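Local coordinates for periplasmic binding protein (Veillonella parvula, PDB 4OVK) that probably serves as the extracytoplasmic solute-binding component of an ABC transporter, capturing a ligand for uptake into the cell, at residues E224-W229 and Q255-I260. Residues are numbered along the deposited sequence; the frame is centred on the assembly and turned at random.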
ATOM      1  N   GLU A 224      20.446  -9.184  19.282  1.00 34.69           N
ATOM      2  CA  GLU A 224      20.214 -10.056  20.432  1.00 39.65           C
ATOM      3  C   GLU A 224      18.715 -10.257  20.715  1.00 37.40           C
ATOM      4  O   GLU A 224      18.281 -11.385  20.980  1.00 40.58           O
ATOM      5  CB  GLU A 224      20.947  -9.524  21.670  1.00 48.24           C
ATOM      6  CG  GLU A 224      20.931 -10.474  22.856  1.00 58.87           C
ATOM      7  CD  GLU A 224      19.944 -10.060  23.935  1.00 71.66           C
ATOM      8  OE1 GLU A 224      20.311  -9.220  24.787  1.00 81.87           O
ATOM      9  OE2 GLU A 224      18.809 -10.588  23.942  1.00 73.64           O
ATOM     10  N   GLU A 225      17.930  -9.181  20.637  1.00 37.85           N
ATOM     11  CA  GLU A 225      16.467  -9.269  20.791  1.00 35.92           C
ATOM     12  C   GLU A 225      15.854 -10.222  19.763  1.00 32.74           C
ATOM     13  O   GLU A 225      15.013 -11.060  20.099  1.00 36.46           O
ATOM     14  CB  GLU A 225      15.808  -7.888  20.641  1.00 39.08           C
ATOM     15  CG  GLU A 225      15.911  -6.992  21.862  1.00 43.77           C
ATOM     16  CD  GLU A 225      15.481  -5.562  21.577  1.00 48.10           C
ATOM     17  OE1 GLU A 225      14.311  -5.233  21.867  1.00 52.26           O
ATOM     18  OE2 GLU A 225      16.303  -4.772  21.054  1.00 48.60           O
ATOM     19  N   ILE A 226      16.281 -10.084  18.510  1.00 27.63           N
ATOM     20  CA  ILE A 226      15.760 -10.909  17.420  1.00 29.34           C
ATOM     21  C   ILE A 226      16.136 -12.387  17.618  1.00 32.60           C
ATOM     22  O   ILE A 226      15.317 -13.277  17.364  1.00 28.02           O
ATOM     23  CB  ILE A 226      16.216 -10.371  16.036  1.00 30.05           C
ATOM     24  CG1 ILE A 226      15.579  -8.992  15.771  1.00 31.40           C
ATOM     25  CG2 ILE A 226      15.859 -11.344  14.913  1.00 29.21           C
ATOM     26  CD1 ILE A 226      16.138  -8.269  14.565  1.00 32.14           C
HETATM   27  N   MSE A 227      17.355 -12.642  18.091  1.00 34.67           N
HETATM   28  CA  MSE A 227      17.795 -14.009  18.386  1.00 38.86           C
HETATM   29  C   MSE A 227      16.918 -14.606  19.466  1.00 40.61           C
HETATM   30  O   MSE A 227      16.506 -15.763  19.372  1.00 37.86           O
HETATM   31  CB  MSE A 227      19.275 -14.023  18.770  1.00 43.13           C
HETATM   32  CG  MSE A 227      20.161 -13.714  17.561  1.00 46.67           C
HETATM   33 SE   MSE A 227      22.041 -13.452  18.110  1.00 62.49          SE
HETATM   34  CE  MSE A 227      22.474 -15.328  18.545  1.00 58.44           C
ATOM     35  N   THR A 228      16.599 -13.807  20.479  1.00 37.93           N
ATOM     36  CA  THR A 228      15.722 -14.241  21.569  1.00 37.66           C
ATOM     37  C   THR A 228      14.303 -14.572  21.077  1.00 33.31           C
ATOM     38  O   THR A 228      13.753 -15.633  21.419  1.00 31.42           O
ATOM     39  CB  THR A 228      15.675 -13.166  22.677  1.00 38.38           C
ATOM     40  OG1 THR A 228      16.988 -12.999  23.219  1.00 40.95           O
ATOM     41  CG2 THR A 228      14.718 -13.546  23.797  1.00 40.69           C
ATOM     42  N   TRP A 229      13.721 -13.681  20.271  1.00 32.60           N
ATOM     43  CA  TRP A 229      12.389 -13.913  19.695  1.00 31.72           C
ATOM     44  C   TRP A 229      12.388 -15.201  18.878  1.00 29.31           C
ATOM     45  O   TRP A 229      11.473 -16.013  18.998  1.00 30.80           O
ATOM     46  CB  TRP A 229      11.941 -12.746  18.798  1.00 31.16           C
ATOM     47  CG  TRP A 229      11.788 -11.422  19.500  1.00 32.23           C
ATOM     48  CD1 TRP A 229      11.559 -11.214  20.826  1.00 34.40           C
ATOM     49  CD2 TRP A 229      11.834 -10.125  18.894  1.00 31.48           C
ATOM     50  NE1 TRP A 229      11.478  -9.867  21.091  1.00 35.72           N
ATOM     51  CE2 TRP A 229      11.635  -9.176  19.921  1.00 33.81           C
ATOM     52  CE3 TRP A 229      12.024  -9.673  17.583  1.00 29.28           C
ATOM     53  CZ2 TRP A 229      11.627  -7.803  19.678  1.00 36.16           C
ATOM     54  CZ3 TRP A 229      12.009  -8.306  17.340  1.00 32.24           C
ATOM     55  CH2 TRP A 229      11.812  -7.389  18.383  1.00 34.70           C
ATOM     56  N   GLN A 255      25.514  -8.734  11.909  1.00 31.63           N
ATOM     57  CA  GLN A 255      24.314  -9.540  12.126  1.00 29.37           C
ATOM     58  C   GLN A 255      24.592 -10.983  11.783  1.00 29.62           C
ATOM     59  O   GLN A 255      25.202 -11.284  10.765  1.00 33.28           O
ATOM     60  CB  GLN A 255      23.142  -9.020  11.276  1.00 27.24           C
ATOM     61  CG  GLN A 255      22.809  -7.555  11.524  1.00 29.97           C
ATOM     62  CD  GLN A 255      21.858  -6.970  10.496  1.00 28.16           C
ATOM     63  OE1 GLN A 255      20.980  -7.653   9.968  1.00 25.77           O
ATOM     64  NE2 GLN A 255      22.028  -5.685  10.209  1.00 31.27           N
ATOM     65  N   ASN A 256      24.149 -11.868  12.658  1.00 31.46           N
ATOM     66  CA  ASN A 256      24.245 -13.293  12.442  1.00 33.94           C
ATOM     67  C   ASN A 256      22.835 -13.877  12.520  1.00 31.12           C
ATOM     68  O   ASN A 256      22.273 -14.057  13.603  1.00 31.91           O
ATOM     69  CB  ASN A 256      25.172 -13.925  13.481  1.00 39.03           C
ATOM     70  CG  ASN A 256      25.421 -15.400  13.227  1.00 41.01           C
ATOM     71  OD1 ASN A 256      24.802 -16.018  12.359  1.00 36.59           O
ATOM     72  ND2 ASN A 256      26.332 -15.974  13.995  1.00 47.74           N
ATOM     73  N   TRP A 257      22.281 -14.157  11.349  1.00 28.69           N
ATOM     74  CA  TRP A 257      20.931 -14.686  11.210  1.00 25.73           C
ATOM     75  C   TRP A 257      20.904 -16.225  11.171  1.00 26.25           C
ATOM     76  O   TRP A 257      19.832 -16.805  11.166  1.00 24.52           O
ATOM     77  CB  TRP A 257      20.296 -14.114   9.931  1.00 23.43           C
ATOM     78  CG  TRP A 257      19.991 -12.652  10.045  1.00 23.36           C
ATOM     79  CD1 TRP A 257      20.826 -11.615   9.758  1.00 24.86           C
ATOM     80  CD2 TRP A 257      18.767 -12.071  10.499  1.00 22.69           C
ATOM     81  NE1 TRP A 257      20.197 -10.416  10.004  1.00 23.16           N
ATOM     82  CE2 TRP A 257      18.933 -10.665  10.463  1.00 23.43           C
ATOM     83  CE3 TRP A 257      17.545 -12.597  10.933  1.00 23.19           C
ATOM     84  CZ2 TRP A 257      17.917  -9.778  10.837  1.00 23.25           C
ATOM     85  CZ3 TRP A 257      16.532 -11.710  11.312  1.00 23.40           C
ATOM     86  CH2 TRP A 257      16.725 -10.320  11.256  1.00 25.27           C
ATOM     87  N   SER A 258      22.073 -16.873  11.171  1.00 28.22           N
ATOM     88  CA  SER A 258      22.174 -18.305  10.798  1.00 29.77           C
ATOM     89  C   SER A 258      21.447 -19.300  11.710  1.00 30.24           C
ATOM     90  O   SER A 258      21.098 -20.397  11.270  1.00 32.77           O
ATOM     91  CB  SER A 258      23.642 -18.727  10.652  1.00 31.93           C
ATOM     92  OG  SER A 258      24.314 -18.717  11.900  1.00 29.58           O
ATOM     93  N   ASN A 259      21.224 -18.922  12.966  1.00 29.12           N
ATOM     94  CA  ASN A 259      20.607 -19.811  13.947  1.00 30.20           C
ATOM     95  C   ASN A 259      19.132 -19.493  14.226  1.00 28.22           C
ATOM     96  O   ASN A 259      18.536 -20.068  15.141  1.00 29.56           O
ATOM     97  CB  ASN A 259      21.413 -19.763  15.248  1.00 35.76           C
ATOM     98  CG  ASN A 259      22.817 -20.314  15.083  1.00 47.28           C
ATOM     99  OD1 ASN A 259      23.021 -21.358  14.455  1.00 61.22           O
ATOM    100  ND2 ASN A 259      23.796 -19.615  15.650  1.00 55.81           N
ATOM    101  N   ILE A 260      18.544 -18.596  13.432  1.00 24.14           N
ATOM    102  CA  ILE A 260      17.135 -18.222  13.585  1.00 26.24           C
ATOM    103  C   ILE A 260      16.275 -19.255  12.855  1.00 25.52           C
ATOM    104  O   ILE A 260      16.596 -19.634  11.726  1.00 25.66           O
ATOM    105  CB  ILE A 260      16.856 -16.816  13.008  1.00 27.18           C
ATOM    106  CG1 ILE A 260      17.692 -15.752  13.730  1.00 30.63           C
ATOM    107  CG2 ILE A 260      15.362 -16.486  13.065  1.00 26.41           C
ATOM    108  CD1 ILE A 260      17.151 -15.325  15.066  1.00 33.78           C
TER
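I226, pointing from helix 223-229 toward the loop 255-260, meets the far end of the W257 indole. Its CG2 lies 3.7 Å from CZ3 of W257, while both CG2 and CD1 of I226 come to 3.9 Å from CH2 of W257, the branched side chain and the ring crossing obliquely. CG2 of I226 stands anti to its own backbone N, and an extended chi2 of 170° carries CD1 to the six-membered part of the ring as well. The CB of W257 itself points away from the helix; only the indole, with CG beside the backbone N (chi1 -70°), reaches back to it. In-plane at the pyrrole end of that ring, NE1 of W257 donates to a lone pair of OE1 of Q255 (2.9 Å, 164° at the hydrogen), a bond that helps fix the rotation of the indole. At M227, a selenomethionine, I260 supplies the loop's other apolar contact: its CD1 rests against the helix backbone, 3.6 Å from CA of M227 and equally close to O of I226. CG of M227 lies 4.2 Å from the same methyl, at the exposed margin of a largely buried contact whose side chains meet through apolar atoms. A type I turn runs from W257 to I260; overlapping it, OD1 of N256 accepts from both N and OG of S258, the bond from N making an Asx turn. I260 is the N-cap of helix 261-264. The contact thus joins two connections of the parallel sheet of strands 208-209, 180-184, 233-236 and 268-270: helix 223-229 precedes strand 233-236 and the loop follows it. I226 also packs on L182 and W257 on L184 of strand 180-184, and M223 of helix 223-229 touches W257 too.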